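Local coordinates for protein 2-methyl-aconitate isomerase (Shewanella oneidensis, PDB 5K87) that isomerises 2-methyl-trans-aconitate and 2-methyl-cis-aconitate in the 2-methylcitrate cycle of propionate breakdown, by base-catalysed proton abstraction and rotation about the C2-C3 bond, at residues T17-G22 against G117-S122; V27-Q32 against G392-P397; G124-A129 against C137-W142. The protein carries 1 engineered substitution. One frame throughout, in Å; residues are numbered along the deposited sequence.

Contact 1 (T17-G22 against G117-S122); sequences TYMRGG and GAFAIS
T17 meets the rim of the F119 ring: its OG1 lies 3.6 Å from F119 CE2, and T17 CB is 3.8 Å from that same F119 CE2, close to the ring plane. Its hydroxyl is thus turned to the phenyl edge, where the weakly positive C-H groups sit, while a beta-branched residue suits the extended backbone. Y18 points to the other side of the strand, where it packs on M66 of the second subunit. With M19 the chain faces the helix again. The axes of strand and helix come no nearer than 10.7 Å, a gap that a long, flexible methionine is able to span. M19 SD comes within 4.1 Å of F119 CB, and the bend at chi3 (65°) brings M19 CE to 4.3 Å from A118 CB, where a small alanine admits the methyl group. The F119 side chain crosses that of M19 at about a right angle, its ring carried off the helix with CG anti to the backbone N. R20 turns back to the far side: its NH1 donates to G22 O over 2.9 Å, nearly in the guanidinium plane, and its NE forms a salt bridge with D64 of the second subunit. No hydrogen bond crosses between strand and helix, and the touching residues are all buried. The helix thus packs on one face of the N-terminal strand, largely through apolar side chains, consistent with the diaminopimelate epimerase fold, to whose clan PrpF belongs and whose domains wrap strands round a central helix.

Contact 2 (V27-Q32 against G392-P397); sequences VFFRLQ and GFVRVP
V394 sets its CG2 methyl against the edge of the F29 ring, 4.0 Å from F29 CE1 and near the ring plane. The two side chains run across each other at about a right angle. A long, flat ring suits position 29: the F29 CB does not point at the valine, but with CG beside the backbone N (chi1 -57°) the far edge of the ring reaches it. The chi1 of V394 (-66°) spreads its two methyls, CG2 toward F29 and CG1 toward V27, whose CG1 is 4.4 Å from V394 CG1. One compact, branched valine therefore meets two apolar residues two places apart on strand 24-30. Strands 24-30 and 393-396 each pair with strand 12-21, V14 and A16 of which also touch F29, so the contact joins neighbours of a shared beta strand by side chains alone. The chain turns a corner at G392, whose backbone angles call for glycine, and from there G392, F393 and V394 form an antiparallel ladder with a strand of the second subunit, carrying the sheet across the homodimer interface. L49 of helix 43-53 also packs on F29, and L48 of the same helix on V396 further along the strand.

Contact 3 (G124-A129 against C137-W142); sequences GLIDAA and CTVRIW
A single loop side chain, I126, makes the whole apolar contact, sending separate branches to two residues of the strand. Its CD1 presses to 3.7 Å from V139 CG1, while its CG2 lies more loosely, 4.4 Å from C137 SG. The branching of isoleucine allows this: CG2 stands anti to the backbone N, whereas CG1 lies beside that nitrogen, and a further bend at chi2 (-66°) swings CD1 round to the valine. The I126 and V139 side chains then run at about a right angle to each other. C137 and V139, two residues apart on an extended chain, offer a thiol and a methyl group from the same side of the strand, and valine suits both the beta conformation and a buried site. No hydrogen bond joins the two segments.

The loop is shaped by its own residues, from G124 with its positive phi just past the end of helix 113-122. Beyond I126, D127 OD1 accepts from A129 N at 3.1 Å, with an N-H...O angle of 160°, forming an Asx turn that leads into a short 3-10 segment. The A129 N-H reaches this oxygen from above the carboxylate plane. Between the segments the charges keep their distance, D127 OD2 being 6.6 Å from R140 NH2; the arginine instead forms a salt bridge with D88, while R130 NH1 donates to T138 O.

The contact lies in the connection between helix 113-122 and strand 135-143. I121 of the helix packs on both C137 and V139, A120 reaches I126, and strand 135-143 pairs parallel with 89-96 and antiparallel with 148-157.

From the N terminus, strand 12-21 opens contact 1 and strand 24-30, its hairpin partner, opens contact 2; a probable hydrogen bond from F28 N to T17 O links the two contacts. Helix 113-122 closes contact 1, and F119 goes on to pack against F28 and R30 of the hairpin. Contact 3 then opens just after the helix and closes a short loop on reaching strand 135-143, in series with contact 1. Only near the C terminus does 392-397 close contact 2, whose long loop crosses that of contact 1 and holds contact 3 nested inside. The helix thus lies between the N-terminal hairpin and strand 135-143, while contact 2 brings the chain's last strand back to its beginning.

Contact 1 (T17-G22 against G117-S122)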
loop_
_atom_site.group_PDB
_atom_site.type_symbol
_atom_site.label_atom_id
_atom_site.label_comp_id
_atom_site.label_asym_id
_atom_site.label_seq_id
_atom_site.Cartn_x
_atom_site.Cartn_y
_atom_site.Cartn_z
ATOM N N THR A 17 8.533 -12.379 8.526
ATOM C CA THR A 17 7.259 -12.065 9.148
ATOM C C THR A 17 6.892 -10.632 8.786
ATOM O O THR A 17 7.708 -9.716 8.947
ATOM C CB THR A 17 7.347 -12.192 10.670
ATOM O OG1 THR A 17 7.821 -13.500 11.010
ATOM C CG2 THR A 17 5.987 -11.992 11.292
ATOM N N TYR A 18 5.669 -10.434 8.322
ATOM C CA TYR A 18 5.160 -9.124 7.976
ATOM C C TYR A 18 4.309 -8.653 9.152
ATOM O O TYR A 18 3.363 -9.355 9.560
ATOM C CB TYR A 18 4.342 -9.273 6.701
ATOM C CG TYR A 18 3.741 -8.027 6.106
ATOM C CD1 TYR A 18 4.518 -6.916 5.788
ATOM C CD2 TYR A 18 2.392 -7.993 5.804
ATOM C CE1 TYR A 18 3.935 -5.803 5.186
ATOM C CE2 TYR A 18 1.816 -6.896 5.214
ATOM C CZ TYR A 18 2.591 -5.811 4.911
ATOM O OH TYR A 18 1.973 -4.735 4.317
ATOM N N MET A 19 4.673 -7.505 9.729
ATOM C CA MET A 19 4.059 -7.042 10.975
ATOM C C MET A 19 3.637 -5.599 10.883
ATOM O O MET A 19 4.272 -4.798 10.179
ATOM C CB MET A 19 5.028 -7.156 12.157
ATOM C CG MET A 19 5.587 -8.539 12.366
ATOM S SD MET A 19 6.577 -8.670 13.865
ATOM C CE MET A 19 5.361 -8.373 15.149
ATOM N N ARG A 20 2.576 -5.253 11.607
ATOM C CA ARG A 20 2.336 -3.865 11.971
ATOM C C ARG A 20 3.017 -3.564 13.302
ATOM O O ARG A 20 2.890 -4.340 14.261
ATOM C CB ARG A 20 0.842 -3.565 12.099
ATOM C CG ARG A 20 0.588 -2.138 12.558
ATOM C CD ARG A 20 -0.881 -1.826 12.881
ATOM N NE ARG A 20 -1.400 -2.603 14.010
ATOM C CZ ARG A 20 -1.091 -2.388 15.285
ATOM N NH1 ARG A 20 -0.252 -1.419 15.627
ATOM N NH2 ARG A 20 -1.625 -3.162 16.227
ATOM N N GLY A 21 3.761 -2.461 13.361
ATOM C CA GLY A 21 4.241 -1.913 14.618
ATOM C C GLY A 21 3.817 -0.461 14.667
ATOM O O GLY A 21 4.144 0.297 13.757
ATOM N N GLY A 22 3.070 -0.071 15.696
ATOM C CA GLY A 22 2.532 1.276 15.737
ATOM C C GLY A 22 1.744 1.563 14.469
ATOM O O GLY A 22 0.921 0.745 14.038
ATOM N N GLY A 117 10.276 -6.034 19.622
ATOM C CA GLY A 117 10.222 -6.758 20.880
ATOM C C GLY A 117 9.458 -8.058 20.745
ATOM O O GLY A 117 9.921 -9.110 21.187
ATOM N N ALA A 118 8.282 -7.981 20.131
ATOM C CA ALA A 118 7.458 -9.162 19.912
ATOM C C ALA A 118 8.155 -10.196 19.032
ATOM O O ALA A 118 8.136 -11.397 19.332
ATOM C CB ALA A 118 6.126 -8.771 19.311
ATOM N N PHE A 119 8.758 -9.740 17.933
ATOM C CA PHE A 119 9.422 -10.646 17.005
ATOM C C PHE A 119 10.556 -11.385 17.709
ATOM O O PHE A 119 10.726 -12.595 17.543
ATOM C CB PHE A 119 9.950 -9.891 15.782
ATOM C CG PHE A 119 10.628 -10.783 14.761
ATOM C CD1 PHE A 119 11.939 -11.216 14.948
ATOM C CD2 PHE A 119 9.958 -11.195 13.629
ATOM C CE1 PHE A 119 12.565 -12.038 14.007
ATOM C CE2 PHE A 119 10.582 -12.008 12.684
ATOM C CZ PHE A 119 11.880 -12.415 12.870
ATOM N N ALA A 120 11.333 -10.657 18.494
ATOM C CA ALA A 120 12.468 -11.255 19.176
ATOM C C ALA A 120 12.023 -12.368 20.118
ATOM O O ALA A 120 12.621 -13.445 20.138
ATOM C CB ALA A 120 13.242 -10.197 19.926
ATOM N N ILE A 121 10.979 -12.111 20.894
ATOM C CA ILE A 121 10.428 -13.114 21.798
ATOM C C ILE A 121 9.933 -14.334 21.019
ATOM O O ILE A 121 10.240 -15.478 21.364
ATOM C CB ILE A 121 9.283 -12.533 22.627
ATOM C CG1 ILE A 121 9.822 -11.483 23.601
ATOM C CG2 ILE A 121 8.533 -13.655 23.370
ATOM C CD1 ILE A 121 8.768 -10.549 24.121
ATOM N N SER A 122 9.179 -14.086 19.959
ATOM C CA SER A 122 8.556 -15.154 19.196
ATOM C C SER A 122 9.529 -15.986 18.382
ATOM O O SER A 122 9.175 -17.078 17.940
ATOM C CB SER A 122 7.486 -14.575 18.282
ATOM O OG SER A 122 6.465 -13.974 19.058
#

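Contact 2 (V27-Q32 against G392-P397)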
loop_
_atom_site.group_PDB
_atom_site.type_symbol
_atom_site.label_atom_id
_atom_site.label_comp_id
_atom_site.label_asym_id
_atom_site.label_seq_id
_atom_site.Cartn_x
_atom_site.Cartn_y
_atom_site.Cartn_z
ATOM N N VAL A 27 8.625 -5.659 6.902
ATOM C CA VAL A 27 9.016 -7.049 6.751
ATOM C C VAL A 27 10.216 -7.310 7.653
ATOM O O VAL A 27 11.244 -6.618 7.565
ATOM C CB VAL A 27 9.361 -7.395 5.285
ATOM C CG1 VAL A 27 9.664 -8.877 5.171
ATOM C CG2 VAL A 27 8.230 -6.994 4.347
ATOM N N PHE A 28 10.066 -8.305 8.526
ATOM C CA PHE A 28 11.034 -8.643 9.568
ATOM C C PHE A 28 11.748 -9.946 9.260
ATOM O O PHE A 28 11.109 -10.932 8.870
ATOM C CB PHE A 28 10.303 -8.832 10.898
ATOM C CG PHE A 28 9.818 -7.551 11.511
ATOM C CD1 PHE A 28 8.807 -6.825 10.910
ATOM C CD2 PHE A 28 10.368 -7.074 12.691
ATOM C CE1 PHE A 28 8.366 -5.631 11.461
ATOM C CE2 PHE A 28 9.919 -5.880 13.261
ATOM C CZ PHE A 28 8.927 -5.165 12.635
ATOM N N PHE A 29 13.061 -9.957 9.456
ATOM C CA PHE A 29 13.894 -11.132 9.240
ATOM C C PHE A 29 14.780 -11.384 10.445
ATOM O O PHE A 29 15.346 -10.441 11.026
ATOM C CB PHE A 29 14.854 -10.909 8.069
ATOM C CG PHE A 29 14.192 -10.554 6.768
ATOM C CD1 PHE A 29 13.840 -11.537 5.861
ATOM C CD2 PHE A 29 13.956 -9.229 6.441
ATOM C CE1 PHE A 29 13.249 -11.199 4.654
ATOM C CE2 PHE A 29 13.363 -8.891 5.237
ATOM C CZ PHE A 29 13.015 -9.879 4.346
ATOM N N ARG A 30 14.950 -12.655 10.792
ATOM C CA ARG A 30 16.062 -13.062 11.638
ATOM C C ARG A 30 17.287 -13.106 10.760
ATOM O O ARG A 30 17.230 -13.628 9.641
ATOM C CB ARG A 30 15.875 -14.486 12.144
ATOM C CG ARG A 30 14.901 -14.716 13.262
ATOM C CD ARG A 30 15.196 -16.068 13.948
ATOM N NE ARG A 30 15.270 -17.154 12.974
ATOM C CZ ARG A 30 15.447 -18.437 13.273
ATOM N NH1 ARG A 30 15.571 -18.817 14.539
ATOM N NH2 ARG A 30 15.496 -19.339 12.300
ATOM N N LEU A 31 18.399 -12.591 11.266
ATOM C CA LEU A 31 19.646 -12.577 10.516
ATOM C C LEU A 31 19.995 -13.952 9.944
ATOM O O LEU A 31 20.334 -14.077 8.769
ATOM C CB LEU A 31 20.774 -12.075 11.412
ATOM C CG LEU A 31 22.175 -12.073 10.806
ATOM C CD1 LEU A 31 22.256 -11.089 9.648
ATOM C CD2 LEU A 31 23.198 -11.723 11.870
ATOM N N GLN A 32 19.880 -14.982 10.770
ATOM C CA GLN A 32 20.260 -16.330 10.346
ATOM C C GLN A 32 19.379 -16.920 9.239
ATOM O O GLN A 32 19.755 -17.910 8.607
ATOM C CB GLN A 32 20.317 -17.286 11.540
ATOM C CG GLN A 32 18.958 -17.658 12.089
ATOM C CD GLN A 32 19.033 -18.315 13.450
ATOM O OE1 GLN A 32 19.154 -19.533 13.555
ATOM N NE2 GLN A 32 18.953 -17.506 14.502
ATOM N N GLY A 392 5.722 -16.550 7.228
ATOM C CA GLY A 392 6.039 -17.645 6.334
ATOM C C GLY A 392 7.306 -17.350 5.581
ATOM O O GLY A 392 8.354 -17.150 6.194
ATOM N N PHE A 393 7.195 -17.297 4.258
ATOM C CA PHE A 393 8.351 -17.072 3.398
ATOM C C PHE A 393 8.029 -16.057 2.322
ATOM O O PHE A 393 7.042 -16.214 1.603
ATOM C CB PHE A 393 8.795 -18.374 2.729
ATOM C CG PHE A 393 9.335 -19.391 3.688
ATOM C CD1 PHE A 393 8.476 -20.209 4.413
ATOM C CD2 PHE A 393 10.698 -19.536 3.870
ATOM C CE1 PHE A 393 8.969 -21.140 5.313
ATOM C CE2 PHE A 393 11.203 -20.472 4.770
ATOM C CZ PHE A 393 10.334 -21.273 5.482
ATOM N N VAL A 394 8.861 -15.023 2.219
ATOM C CA VAL A 394 8.799 -14.136 1.061
ATOM C C VAL A 394 9.630 -14.735 -0.065
ATOM O O VAL A 394 10.546 -15.535 0.170
ATOM C CB VAL A 394 9.281 -12.697 1.381
ATOM C CG1 VAL A 394 8.330 -12.022 2.348
ATOM C CG2 VAL A 394 10.710 -12.696 1.918
ATOM N N ARG A 395 9.293 -14.355 -1.294
ATOM C CA ARG A 395 10.003 -14.842 -2.464
ATOM C C ARG A 395 10.556 -13.710 -3.297
ATOM O O ARG A 395 9.911 -12.668 -3.443
ATOM C CB ARG A 395 9.086 -15.667 -3.362
ATOM C CG ARG A 395 8.511 -16.892 -2.724
ATOM C CD ARG A 395 7.991 -17.817 -3.803
ATOM N NE ARG A 395 7.168 -18.881 -3.242
ATOM C CZ ARG A 395 6.479 -19.753 -3.967
ATOM N NH1 ARG A 395 6.532 -19.714 -5.286
ATOM N NH2 ARG A 395 5.739 -20.674 -3.367
ATOM N N VAL A 396 11.734 -13.932 -3.866
ATOM C CA VAL A 396 12.293 -13.040 -4.884
ATOM C C VAL A 396 12.996 -13.885 -5.926
ATOM O O VAL A 396 13.403 -15.005 -5.637
ATOM C CB VAL A 396 13.314 -12.013 -4.312
ATOM C CG1 VAL A 396 12.639 -11.064 -3.332
ATOM C CG2 VAL A 396 14.502 -12.711 -3.668
ATOM N N PRO A 397 13.145 -13.360 -7.148
ATOM C CA PRO A 397 13.963 -14.087 -8.122
ATOM C C PRO A 397 15.385 -14.294 -7.593
ATOM O O PRO A 397 15.881 -13.513 -6.771
ATOM C CB PRO A 397 13.934 -13.170 -9.352
ATOM C CG PRO A 397 12.631 -12.425 -9.216
ATOM C CD PRO A 397 12.507 -12.171 -7.734
#

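Contact 3 (G124-A129 against C137-W142)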
loop_
_atom_site.group_PDB
_atom_site.type_symbol
_atom_site.label_atom_id
_atom_site.label_comp_id
_atom_site.label_asym_id
_atom_site.label_seq_id
_atom_site.Cartn_x
_atom_site.Cartn_y
_atom_site.Cartn_z
ATOM N N GLY A 124 13.001 -16.720 19.165
ATOM C CA GLY A 124 14.149 -17.327 19.814
ATOM C C GLY A 124 15.354 -16.426 19.994
ATOM O O GLY A 124 16.475 -16.917 20.140
ATOM N N LEU A 125 15.147 -15.111 20.004
ATOM C CA LEU A 125 16.266 -14.184 20.126
ATOM C C LEU A 125 16.442 -13.673 21.549
ATOM O O LEU A 125 17.369 -12.923 21.826
ATOM C CB LEU A 125 16.114 -13.016 19.143
ATOM C CG LEU A 125 16.075 -13.439 17.678
ATOM C CD1 LEU A 125 15.944 -12.211 16.785
ATOM C CD2 LEU A 125 17.322 -14.231 17.328
ATOM N N ILE A 126 15.554 -14.090 22.449
ATOM C CA ILE A 126 15.596 -13.644 23.837
ATOM C C ILE A 126 15.872 -14.818 24.773
ATOM O O ILE A 126 15.168 -15.825 24.707
ATOM C CB ILE A 126 14.257 -12.996 24.272
ATOM C CG1 ILE A 126 13.805 -11.925 23.270
ATOM C CG2 ILE A 126 14.370 -12.444 25.695
ATOM C CD1 ILE A 126 14.705 -10.719 23.200
ATOM N N ASP A 127 16.884 -14.673 25.631
ATOM C CA ASP A 127 17.217 -15.654 26.672
ATOM C C ASP A 127 15.936 -16.124 27.344
ATOM O O ASP A 127 15.199 -15.319 27.906
ATOM C CB ASP A 127 18.138 -14.996 27.707
ATOM C CG ASP A 127 18.643 -15.963 28.775
ATOM O OD1 ASP A 127 18.138 -17.099 28.876
ATOM O OD2 ASP A 127 19.554 -15.566 29.535
ATOM N N ALA A 128 15.672 -17.426 27.279
ATOM C CA ALA A 128 14.449 -17.999 27.842
ATOM C C ALA A 128 14.238 -17.649 29.311
ATOM O O ALA A 128 13.102 -17.536 29.765
ATOM C CB ALA A 128 14.430 -19.514 27.649
ATOM N N ALA A 129 15.327 -17.460 30.046
ATOM C CA ALA A 129 15.228 -17.092 31.455
ATOM C C ALA A 129 14.518 -15.749 31.660
ATOM O O ALA A 129 13.977 -15.484 32.735
ATOM C CB ALA A 129 16.605 -17.076 32.104
ATOM N N CYS A 137 7.469 -9.299 29.482
ATOM C CA CYS A 137 8.857 -9.523 29.119
ATOM C C CYS A 137 9.481 -8.194 28.710
ATOM O O CYS A 137 9.068 -7.578 27.722
ATOM C CB CYS A 137 8.961 -10.522 27.967
ATOM S SG CYS A 137 10.642 -10.795 27.388
ATOM N N THR A 138 10.467 -7.747 29.473
ATOM C CA THR A 138 11.156 -6.505 29.174
ATOM C C THR A 138 12.312 -6.788 28.216
ATOM O O THR A 138 13.333 -7.375 28.594
ATOM C CB THR A 138 11.639 -5.840 30.471
ATOM O OG1 THR A 138 10.496 -5.422 31.230
ATOM C CG2 THR A 138 12.508 -4.642 30.182
ATOM N N VAL A 139 12.124 -6.405 26.958
ATOM C CA VAL A 139 13.108 -6.672 25.918
ATOM C C VAL A 139 14.045 -5.485 25.802
ATOM O O VAL A 139 13.604 -4.355 25.547
ATOM C CB VAL A 139 12.435 -6.935 24.556
ATOM C CG1 VAL A 139 13.481 -7.247 23.507
ATOM C CG2 VAL A 139 11.448 -8.082 24.669
ATOM N N ARG A 140 15.336 -5.742 25.987
ATOM C CA ARG A 140 16.351 -4.703 25.910
ATOM C C ARG A 140 16.943 -4.712 24.507
ATOM O O ARG A 140 17.671 -5.631 24.124
ATOM C CB ARG A 140 17.427 -4.941 26.974
ATOM C CG ARG A 140 16.858 -5.016 28.405
ATOM C CD ARG A 140 17.836 -5.667 29.386
ATOM N NE ARG A 140 18.147 -7.035 28.988
ATOM C CZ ARG A 140 19.114 -7.774 29.523
ATOM N NH1 ARG A 140 19.880 -7.277 30.486
ATOM N NH2 ARG A 140 19.323 -9.005 29.080
ATOM N N ILE A 141 16.582 -3.703 23.723
ATOM C CA ILE A 141 16.937 -3.669 22.310
ATOM C C ILE A 141 18.149 -2.781 22.093
ATOM O O ILE A 141 18.176 -1.640 22.551
ATOM C CB ILE A 141 15.766 -3.122 21.466
ATOM C CG1 ILE A 141 14.513 -3.984 21.649
ATOM C CG2 ILE A 141 16.155 -3.069 20.007
ATOM C CD1 ILE A 141 13.234 -3.305 21.221
ATOM N N TRP A 142 19.151 -3.302 21.399
ATOM C CA TRP A 142 20.257 -2.486 20.924
ATOM C C TRP A 142 19.906 -2.017 19.522
ATOM O O TRP A 142 19.836 -2.812 18.579
ATOM C CB TRP A 142 21.561 -3.281 20.917
ATOM C CG TRP A 142 22.728 -2.510 20.374
ATOM C CD1 TRP A 142 23.437 -2.784 19.235
ATOM C CD2 TRP A 142 23.325 -1.341 20.948
ATOM N NE1 TRP A 142 24.441 -1.856 19.072
ATOM C CE2 TRP A 142 24.388 -0.960 20.101
ATOM C CE3 TRP A 142 23.060 -0.579 22.092
ATOM C CZ2 TRP A 142 25.194 0.149 20.374
ATOM C CZ3 TRP A 142 23.860 0.531 22.352
ATOM C CH2 TRP A 142 24.914 0.876 21.497
#